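PDB 4ETM: Low molecular weight protein-tyrosine-phosphatase yfkJ from Bacillus subtilis, which removes phosphate from phosphotyrosine residues of proteins by hydrolysis and takes part in resistance to ethanol stress. Local coordinates for residues V21-L26 and Y101-D106; G27-S32 and P67-T72; M34-F39 and K53-G58. All coordinates share one frame; numbering follows the deposited sequence.

Interaction 1. Residues V21-L26 and Y101-D106; sequences VLFVCL and YIIAMD. With PO4 (phosphate ion), chain C.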
loop_
_atom_site.group_PDB
_atom_site.type_symbol
_atom_site.label_atom_id
_atom_site.label_comp_id
_atom_site.label_asym_id
_atom_site.label_seq_id
_atom_site.Cartn_x
_atom_site.Cartn_y
_atom_site.Cartn_z
ATOM N N VAL A 21 15.078 -13.050 5.238
ATOM C CA VAL A 21 14.559 -11.905 4.504
ATOM C C VAL A 21 13.581 -12.396 3.435
ATOM O O VAL A 21 13.943 -13.220 2.607
ATOM C CB VAL A 21 15.712 -11.141 3.823
ATOM C CG1 VAL A 21 15.193 -9.934 3.071
ATOM C CG2 VAL A 21 16.753 -10.721 4.857
ATOM N N LEU A 22 12.345 -11.906 3.470
ATOM C CA LEU A 22 11.354 -12.234 2.440
ATOM C C LEU A 22 11.083 -11.014 1.574
ATOM O O LEU A 22 10.667 -9.977 2.080
ATOM C CB LEU A 22 10.052 -12.728 3.067
ATOM C CG LEU A 22 8.973 -13.005 2.021
ATOM C CD1 LEU A 22 9.348 -14.219 1.205
ATOM C CD2 LEU A 22 7.612 -13.201 2.696
ATOM N N PHE A 23 11.370 -11.132 0.278
ATOM C CA PHE A 23 11.059 -10.081 -0.689
ATOM C C PHE A 23 9.668 -10.294 -1.248
ATOM O O PHE A 23 9.299 -11.410 -1.581
ATOM C CB PHE A 23 12.081 -10.034 -1.818
ATOM C CG PHE A 23 13.454 -9.671 -1.366
ATOM C CD1 PHE A 23 13.800 -8.345 -1.152
ATOM C CD2 PHE A 23 14.399 -10.657 -1.131
ATOM C CE1 PHE A 23 15.071 -8.004 -0.727
ATOM C CE2 PHE A 23 15.686 -10.319 -0.702
ATOM C CZ PHE A 23 16.017 -8.996 -0.496
ATOM N N VAL A 24 8.875 -9.235 -1.306
ATOM C CA VAL A 24 7.483 -9.393 -1.717
ATOM C C VAL A 24 7.083 -8.394 -2.793
ATOM O O VAL A 24 7.296 -7.175 -2.654
ATOM C CB VAL A 24 6.510 -9.251 -0.515
ATOM C CG1 VAL A 24 5.055 -9.395 -0.959
ATOM C CG2 VAL A 24 6.816 -10.280 0.563
ATOM N N CYS A 25 6.497 -8.914 -3.867
ATOM C CA CYS A 25 5.915 -8.060 -4.893
ATOM C C CYS A 25 4.495 -8.544 -5.193
ATOM O O CYS A 25 3.901 -9.262 -4.404
ATOM C CB CYS A 25 6.788 -8.031 -6.145
ATOM S SG CYS A 25 7.029 -9.596 -6.971
ATOM N N LEU A 26 3.951 -8.144 -6.325
ATOM C CA LEU A 26 2.577 -8.504 -6.661
ATOM C C LEU A 26 2.470 -9.914 -7.230
ATOM O O LEU A 26 1.726 -10.754 -6.701
ATOM C CB LEU A 26 2.010 -7.474 -7.646
ATOM C CG LEU A 26 0.583 -7.739 -8.126
ATOM C CD1 LEU A 26 -0.359 -7.701 -6.954
ATOM C CD2 LEU A 26 0.186 -6.706 -9.189
ATOM N N TYR A 101 12.776 -9.942 8.284
ATOM C CA TYR A 101 12.535 -8.755 7.465
ATOM C C TYR A 101 11.556 -9.109 6.370
ATOM O O TYR A 101 11.713 -10.125 5.701
ATOM C CB TYR A 101 13.824 -8.288 6.790
ATOM C CG TYR A 101 14.849 -7.737 7.741
ATOM C CD1 TYR A 101 14.951 -6.373 7.960
ATOM C CD2 TYR A 101 15.722 -8.577 8.398
ATOM C CE1 TYR A 101 15.890 -5.856 8.840
ATOM C CE2 TYR A 101 16.667 -8.073 9.279
ATOM C CZ TYR A 101 16.744 -6.711 9.484
ATOM O OH TYR A 101 17.685 -6.197 10.349
ATOM N N ILE A 102 10.543 -8.277 6.177
ATOM C CA ILE A 102 9.722 -8.415 4.991
ATOM C C ILE A 102 9.897 -7.162 4.150
ATOM O O ILE A 102 9.595 -6.066 4.609
ATOM C CB ILE A 102 8.259 -8.676 5.353
ATOM C CG1 ILE A 102 8.165 -9.950 6.214
ATOM C CG2 ILE A 102 7.420 -8.748 4.083
ATOM C CD1 ILE A 102 6.767 -10.409 6.513
ATOM N N ILE A 103 10.385 -7.339 2.924
ATOM C CA ILE A 103 10.820 -6.237 2.090
ATOM C C ILE A 103 9.931 -6.171 0.846
ATOM O O ILE A 103 10.066 -6.993 -0.066
ATOM C CB ILE A 103 12.301 -6.416 1.671
ATOM C CG1 ILE A 103 13.211 -6.547 2.898
ATOM C CG2 ILE A 103 12.752 -5.244 0.830
ATOM C CD1 ILE A 103 13.039 -5.446 3.923
ATOM N N ALA A 104 9.009 -5.206 0.839
ATOM C CA ALA A 104 8.044 -5.023 -0.262
ATOM C C ALA A 104 8.606 -4.162 -1.366
ATOM O O ALA A 104 9.436 -3.306 -1.109
ATOM C CB ALA A 104 6.792 -4.392 0.266
ATOM N N MET A 105 8.119 -4.350 -2.592
ATOM C CA MET A 105 8.622 -3.560 -3.720
ATOM C C MET A 105 7.964 -2.185 -3.833
ATOM O O MET A 105 8.604 -1.233 -4.297
ATOM C CB MET A 105 8.481 -4.337 -5.030
ATOM C CG MET A 105 9.290 -5.620 -5.037
ATOM S SD MET A 105 11.058 -5.241 -4.936
ATOM C CE MET A 105 11.529 -6.271 -3.540
ATOM N N ASP A 106 6.697 -2.091 -3.426
ATOM C CA ASP A 106 5.974 -0.822 -3.473
ATOM C C ASP A 106 4.916 -0.661 -2.381
ATOM O O ASP A 106 4.688 -1.569 -1.556
ATOM C CB ASP A 106 5.374 -0.578 -4.866
ATOM C CG ASP A 106 4.295 -1.578 -5.238
ATOM O OD1 ASP A 106 3.512 -2.001 -4.373
ATOM O OD2 ASP A 106 4.197 -1.928 -6.426
HETATM P P PO4 C . 5.875 -8.664 -10.280
HETATM O O1 PO4 C . 5.279 -8.309 -11.628
HETATM O O2 PO4 C . 6.044 -10.147 -10.259
HETATM O O3 PO4 C . 4.952 -8.195 -9.198
HETATM O O4 PO4 C . 7.162 -7.888 -10.078
#

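Interaction 2. Residues G27-S32 and P67-T72; sequences GNICRS and PPHEGT. With K (potassium ion), chain E; PO4 (phosphate ion), chain C.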
loop_
_atom_site.group_PDB
_atom_site.type_symbol
_atom_site.label_atom_id
_atom_site.label_comp_id
_atom_site.label_asym_id
_atom_site.label_seq_id
_atom_site.Cartn_x
_atom_site.Cartn_y
_atom_site.Cartn_z
ATOM N N GLY A 27 3.230 -10.194 -8.283
ATOM C CA GLY A 27 3.111 -11.483 -8.949
ATOM C C GLY A 27 4.110 -12.535 -8.522
ATOM O O GLY A 27 3.918 -13.734 -8.747
ATOM N N ASN A 28 5.190 -12.071 -7.919
ATOM C CA ASN A 28 6.329 -12.911 -7.596
ATOM C C ASN A 28 6.901 -13.614 -8.841
ATOM O O ASN A 28 7.309 -14.772 -8.817
ATOM C CB ASN A 28 5.983 -13.833 -6.443
ATOM C CG ASN A 28 7.163 -14.619 -5.944
ATOM O OD1 ASN A 28 7.017 -15.800 -5.712
ATOM N ND2 ASN A 28 8.336 -13.988 -5.791
ATOM N N ILE A 29 6.938 -12.868 -9.937
ATOM C CA ILE A 29 7.641 -13.313 -11.142
ATOM C C ILE A 29 8.647 -12.292 -11.689
ATOM O O ILE A 29 9.597 -12.664 -12.369
ATOM C CB ILE A 29 6.680 -13.749 -12.282
ATOM C CG1 ILE A 29 5.636 -12.663 -12.574
ATOM C CG2 ILE A 29 6.037 -15.076 -11.943
ATOM C CD1 ILE A 29 4.979 -12.814 -13.952
ATOM N N CYS A 30 8.443 -11.016 -11.407
ATOM C CA CYS A 30 9.377 -10.005 -11.916
ATOM C C CYS A 30 10.323 -9.447 -10.840
ATOM O O CYS A 30 11.523 -9.768 -10.826
ATOM C CB CYS A 30 8.629 -8.868 -12.616
ATOM S SG CYS A 30 7.615 -9.361 -14.034
ATOM N N ARG A 31 9.785 -8.647 -9.926
ATOM C CA ARG A 31 10.609 -7.888 -8.983
ATOM C C ARG A 31 11.201 -8.681 -7.823
ATOM O O ARG A 31 12.432 -8.680 -7.649
ATOM C CB ARG A 31 9.838 -6.679 -8.442
ATOM C CG ARG A 31 9.572 -5.611 -9.498
ATOM C CD ARG A 31 8.518 -4.638 -9.037
ATOM N NE ARG A 31 7.213 -5.289 -8.945
ATOM C CZ ARG A 31 6.148 -4.734 -8.389
ATOM N NH1 ARG A 31 6.222 -3.518 -7.857
ATOM N NH2 ARG A 31 5.014 -5.422 -8.347
ATOM N N SER A 32 10.354 -9.328 -7.022
ATOM C CA SER A 32 10.857 -10.035 -5.851
ATOM C C SER A 32 11.810 -11.192 -6.196
ATOM O O SER A 32 12.782 -11.392 -5.473
ATOM C CB SER A 32 9.759 -10.435 -4.854
ATOM O OG SER A 32 8.819 -11.318 -5.436
ATOM N N PRO A 67 8.371 -20.100 -12.952
ATOM C CA PRO A 67 9.703 -19.498 -12.820
ATOM C C PRO A 67 9.607 -18.000 -13.058
ATOM O O PRO A 67 8.553 -17.536 -13.472
ATOM C CB PRO A 67 10.493 -20.164 -13.947
ATOM C CG PRO A 67 9.468 -20.573 -14.938
ATOM C CD PRO A 67 8.305 -21.013 -14.108
ATOM N N PRO A 68 10.686 -17.253 -12.796
ATOM C CA PRO A 68 10.540 -15.809 -12.985
ATOM C C PRO A 68 10.227 -15.443 -14.436
ATOM O O PRO A 68 10.470 -16.221 -15.349
ATOM C CB PRO A 68 11.910 -15.257 -12.575
ATOM C CG PRO A 68 12.505 -16.324 -11.684
ATOM C CD PRO A 68 12.003 -17.619 -12.244
ATOM N N HIS A 69 9.661 -14.254 -14.612
ATOM C CA HIS A 69 9.388 -13.695 -15.920
ATOM C C HIS A 69 10.655 -13.746 -16.775
ATOM O O HIS A 69 11.761 -13.660 -16.245
ATOM C CB HIS A 69 8.950 -12.251 -15.730
ATOM C CG HIS A 69 8.377 -11.633 -16.961
ATOM N ND1 HIS A 69 9.154 -11.193 -18.009
ATOM C CD2 HIS A 69 7.095 -11.376 -17.306
ATOM C CE1 HIS A 69 8.374 -10.691 -18.948
ATOM N NE2 HIS A 69 7.120 -10.790 -18.547
ATOM N N GLU A 70 10.496 -13.893 -18.088
ATOM C CA GLU A 70 11.639 -13.933 -18.997
ATOM C C GLU A 70 12.553 -12.714 -18.895
ATOM O O GLU A 70 13.770 -12.839 -19.080
ATOM C CB GLU A 70 11.173 -14.127 -20.445
ATOM N N GLY A 71 11.965 -11.550 -18.620
ATOM C CA GLY A 71 12.706 -10.310 -18.503
ATOM C C GLY A 71 13.648 -10.347 -17.322
ATOM O O GLY A 71 14.780 -9.875 -17.401
ATOM N N THR A 72 13.170 -10.923 -16.227
ATOM C CA THR A 72 13.980 -11.084 -15.029
ATOM C C THR A 72 15.038 -12.165 -15.229
ATOM O O THR A 72 16.168 -12.007 -14.784
ATOM C CB THR A 72 13.099 -11.364 -13.785
ATOM O OG1 THR A 72 12.395 -10.170 -13.420
ATOM C CG2 THR A 72 13.942 -11.837 -12.608
HETATM K K K E . 9.324 -17.677 -4.613
HETATM P P PO4 C . 5.875 -8.664 -10.280
HETATM O O1 PO4 C . 5.279 -8.309 -11.628
HETATM O O2 PO4 C . 6.044 -10.147 -10.259
HETATM O O3 PO4 C . 4.952 -8.195 -9.198
HETATM O O4 PO4 C . 7.162 -7.888 -10.078
HETATM O O HOH W 1 10.541 -16.543 -7.435
#

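Interaction 3. Residues M34-F39 and K53-G58; sequences MAEAIF and KADSAG. With K (potassium ion), chain E.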
loop_
_atom_site.group_PDB
_atom_site.type_symbol
_atom_site.label_atom_id
_atom_site.label_comp_id
_atom_site.label_asym_id
_atom_site.label_seq_id
_atom_site.Cartn_x
_atom_site.Cartn_y
_atom_site.Cartn_z
ATOM N N MET A 34 13.869 -11.167 -8.658
ATOM C CA MET A 34 15.108 -10.473 -9.027
ATOM C C MET A 34 15.821 -10.015 -7.764
ATOM O O MET A 34 17.040 -10.124 -7.661
ATOM C CB MET A 34 14.821 -9.276 -9.931
ATOM C CG MET A 34 16.066 -8.673 -10.553
ATOM S SD MET A 34 15.826 -7.135 -11.486
ATOM C CE MET A 34 14.782 -7.657 -12.842
ATOM N N ALA A 35 15.045 -9.522 -6.799
ATOM C CA ALA A 35 15.628 -9.036 -5.557
ATOM C C ALA A 35 16.204 -10.192 -4.750
ATOM O O ALA A 35 17.329 -10.110 -4.259
ATOM C CB ALA A 35 14.615 -8.273 -4.744
ATOM N N GLU A 36 15.427 -11.262 -4.622
ATOM C CA GLU A 36 15.901 -12.472 -3.956
ATOM C C GLU A 36 17.273 -12.934 -4.486
ATOM O O GLU A 36 18.229 -13.106 -3.716
ATOM C CB GLU A 36 14.855 -13.592 -4.085
ATOM C CG GLU A 36 15.217 -14.831 -3.264
ATOM C CD GLU A 36 14.485 -16.078 -3.693
ATOM O OE1 GLU A 36 15.034 -17.180 -3.449
ATOM O OE2 GLU A 36 13.372 -15.970 -4.250
ATOM N N ALA A 37 17.372 -13.113 -5.796
ATOM C CA ALA A 37 18.595 -13.599 -6.426
ATOM C C ALA A 37 19.740 -12.617 -6.253
ATOM O O ALA A 37 20.861 -13.009 -5.931
ATOM C CB ALA A 37 18.350 -13.863 -7.896
ATOM N N ILE A 38 19.467 -11.334 -6.479
ATOM C CA ILE A 38 20.510 -10.318 -6.371
ATOM C C ILE A 38 21.000 -10.186 -4.938
ATOM O O ILE A 38 22.201 -10.160 -4.683
ATOM C CB ILE A 38 20.009 -8.949 -6.885
ATOM C CG1 ILE A 38 19.923 -8.972 -8.408
ATOM C CG2 ILE A 38 20.926 -7.825 -6.425
ATOM C CD1 ILE A 38 19.411 -7.668 -9.000
ATOM N N PHE A 39 20.063 -10.117 -4.000
ATOM C CA PHE A 39 20.414 -9.982 -2.595
ATOM C C PHE A 39 21.223 -11.176 -2.115
ATOM O O PHE A 39 22.184 -11.023 -1.350
ATOM C CB PHE A 39 19.152 -9.827 -1.752
ATOM C CG PHE A 39 19.415 -9.769 -0.294
ATOM C CD1 PHE A 39 19.690 -8.563 0.327
ATOM C CD2 PHE A 39 19.386 -10.922 0.468
ATOM C CE1 PHE A 39 19.925 -8.514 1.682
ATOM C CE2 PHE A 39 19.627 -10.878 1.822
ATOM C CZ PHE A 39 19.885 -9.675 2.427
ATOM N N LYS A 53 19.524 -15.687 5.019
ATOM C CA LYS A 53 18.789 -16.463 4.032
ATOM C C LYS A 53 17.682 -15.604 3.425
ATOM O O LYS A 53 16.995 -14.880 4.144
ATOM C CB LYS A 53 18.182 -17.706 4.679
ATOM C CG LYS A 53 17.664 -18.706 3.664
ATOM C CD LYS A 53 17.106 -19.957 4.323
ATOM C CE LYS A 53 16.585 -20.936 3.279
ATOM N NZ LYS A 53 16.132 -22.216 3.898
ATOM N N ALA A 54 17.501 -15.685 2.109
ATOM C CA ALA A 54 16.445 -14.909 1.453
ATOM C C ALA A 54 15.449 -15.794 0.700
ATOM O O ALA A 54 15.786 -16.903 0.280
ATOM C CB ALA A 54 17.052 -13.858 0.519
ATOM N N ASP A 55 14.220 -15.292 0.554
ATOM C CA ASP A 55 13.160 -15.967 -0.190
ATOM C C ASP A 55 12.313 -14.859 -0.799
ATOM O O ASP A 55 12.554 -13.681 -0.530
ATOM C CB ASP A 55 12.296 -16.842 0.728
ATOM C CG ASP A 55 11.319 -17.736 -0.038
ATOM O OD1 ASP A 55 11.536 -17.986 -1.248
ATOM O OD2 ASP A 55 10.330 -18.210 0.580
ATOM N N SER A 56 11.339 -15.209 -1.634
ATOM C CA SER A 56 10.405 -14.196 -2.122
ATOM C C SER A 56 8.986 -14.736 -2.122
ATOM O O SER A 56 8.782 -15.890 -1.857
ATOM C CB SER A 56 10.816 -13.610 -3.482
ATOM O OG SER A 56 11.016 -14.585 -4.481
ATOM N N ALA A 57 8.001 -13.907 -2.391
ATOM C CA ALA A 57 6.612 -14.372 -2.478
ATOM C C ALA A 57 5.779 -13.232 -3.013
ATOM O O ALA A 57 6.187 -12.067 -2.954
ATOM C CB ALA A 57 6.076 -14.819 -1.111
ATOM N N GLY A 58 4.587 -13.550 -3.508
ATOM C CA GLY A 58 3.755 -12.533 -4.116
ATOM C C GLY A 58 2.444 -12.309 -3.395
ATOM O O GLY A 58 1.922 -13.205 -2.751
HETATM K K K E . 9.324 -17.677 -4.613
HETATM O O HOH W 2 13.752 -19.217 -2.722
HETATM O O HOH W 1 10.541 -16.543 -7.435
#

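Interaction 1. Residues V21-L26 and Y101-D106
The two inner strands of the four-stranded parallel sheet meet here, V21 to V24 lying in register with Y101 to A104, just before the first strand runs into the phosphate-binding P-loop of the phosphatase. The bonding follows the parallel pattern: L22 gives and receives, with its N 2.9 Å from Y101 O and its O 2.8 Å from I103 N. V24 does the same two residues on, its N 2.8 Å from I103 O and its O bonded by M105 N at an N-H...O angle of 135°.

On one face of the sheet V24 CG2 touches I102 CG2. On the other, V21 CG1 sits over the F23 ring near its rim, and I103 lies alongside that ring with CB 3.7 Å from F23 CD1. M105 continues the row past the strand end: its chain bends at chi2 (-64°) and again at chi3, so that CE returns to F23 while CG packs 3.6 Å from C25 CB.

C25, the nucleophile, carries SG between its backbone N and carbonyl carbon (chi1 61°), with SG 3.4 Å from O3 of the bound phosphate; L26 N makes a weak hydrogen bond to that oxygen. Just beyond M105, the D106 carboxylate caps helix 107-117 through N109 N and pairs with R31. The four backbone bonds and the apolar side chains hold the strand that ends in C25, and this probably limits how far the nucleophile can shift.

Interaction 2. Residues G27-S32 and P67-T72
The H69 imidazole meets I29 at its edge, where I29 CD1 lies 4.2 Å from H69 CD2, while C30 SG lies 3.6 Å from H69 CB and stands obliquely to the ring. G71 N also arrives in the ring plane, bonding ND1 at 2.9 Å, so the side chain caps the start of helix 70-78 and is held in its rotation. The other flat group, the R31 guanidinium, turns its edge to the phosphate: a bend at chi3 (-68°) lets NE reach O4 at 2.8 Å and NH2 reach O3 at 2.9 Å.

Backbone N-H groups finish this anion cradle. I29 N and C30 N share O2, R31 N joins NE on O4, and G27 N joins NH2 on O3. This is the C-X5-R P-loop of the tyrosine phosphatases, in which R31 is an active-site residue. While these N-H groups point inward, two of the loop's carbonyls turn out to P67-T72: H69 N stands above the carbonyl plane of I29 O at 2.8 Å, and T72 OG1 donates to C30 O at 2.8 Å.

The N28 side chain starts away from P67-T72; its OD1 accepts from R89 N and is a long ligand of the potassium ion. F149 of helix 149-170 packs on C30, H69 and T72, and P143 and Y144 of helix 143-146 also touch C30, so the P-loop turn into helix 31-45 is wedged between these helices and the start of helix 70-78.

Interaction 3. Residues M34-F39 and K53-G58
S56 OG is gripped by two parts of the fold: it donates to E36 OE2 at 2.7 Å, and N28 ND2 of the P-loop probably bonds to it as well. It comes to the carboxylate on the anti side of OE2, 17° out of the carboxylate plane. The hydroxyl sits between the backbone N and carbonyl carbon of S56, a rotation that turns it toward the helix.

E36 reaches the strand as an extended chain: CG is anti to its backbone N (chi1 -173°), and the carboxylate end lies over the D55 backbone, with E36 CD 3.7 Å from D55 CA. The other oxygen, OE1, has a salt bridge to R40 one helical turn on. A water also donates to E36 OE1 and, at 2.9 Å, to D55 OD1. This water joins two carboxylates whose like-charged E36 OE2 and D55 OD1 lie 4.1 Å apart; R40 on the first and R89, paired with D55 OD2, on the second would probably offset their repulsion. The potassium ion is close by, with S56 O a long ligand at 3.3 Å.

A turn further along the helix the contact becomes apolar. A54 CB, directed at the helix, meets the F39 ring at CD2, 3.8 Å away, approaching obliquely.

Helix and strand run almost exactly antiparallel (173°), their axes 7.5 Å apart at the closest, as expected inside a beta-alpha-beta unit: strand 19-25, helix 31-45 and outer strand 52-58. F39 also meets F23 of strand 19-25 edge-to-face, with C160 and L163 of helix 149-170 against it, while M34, A37 and I38 pack on helix 70-78.

How the interactions relate
Strand 19-25 of interaction 1 ends at the nucleophile, the P-loop of interaction 2 follows at once, and helix 31-45, begun there, carries interaction 3 before the chain returns as strand 52-58, beside strand 19-25 in the sheet. Residues 67-72 come next, leading into helix 70-78, and strand 101-104 comes last. The centres of interactions 1 and 3 are about 8 Å apart, those of 1 and 2 about 13 Å, and those of 2 and 3 about 11 Å. Interactions 1 and 2 share the phosphate, interactions 2 and 3 the potassium ion and a water. Interactions 1 and 2 build the phosphate site, and interaction 3 packs the crossover helix on the neighbouring strand beside it.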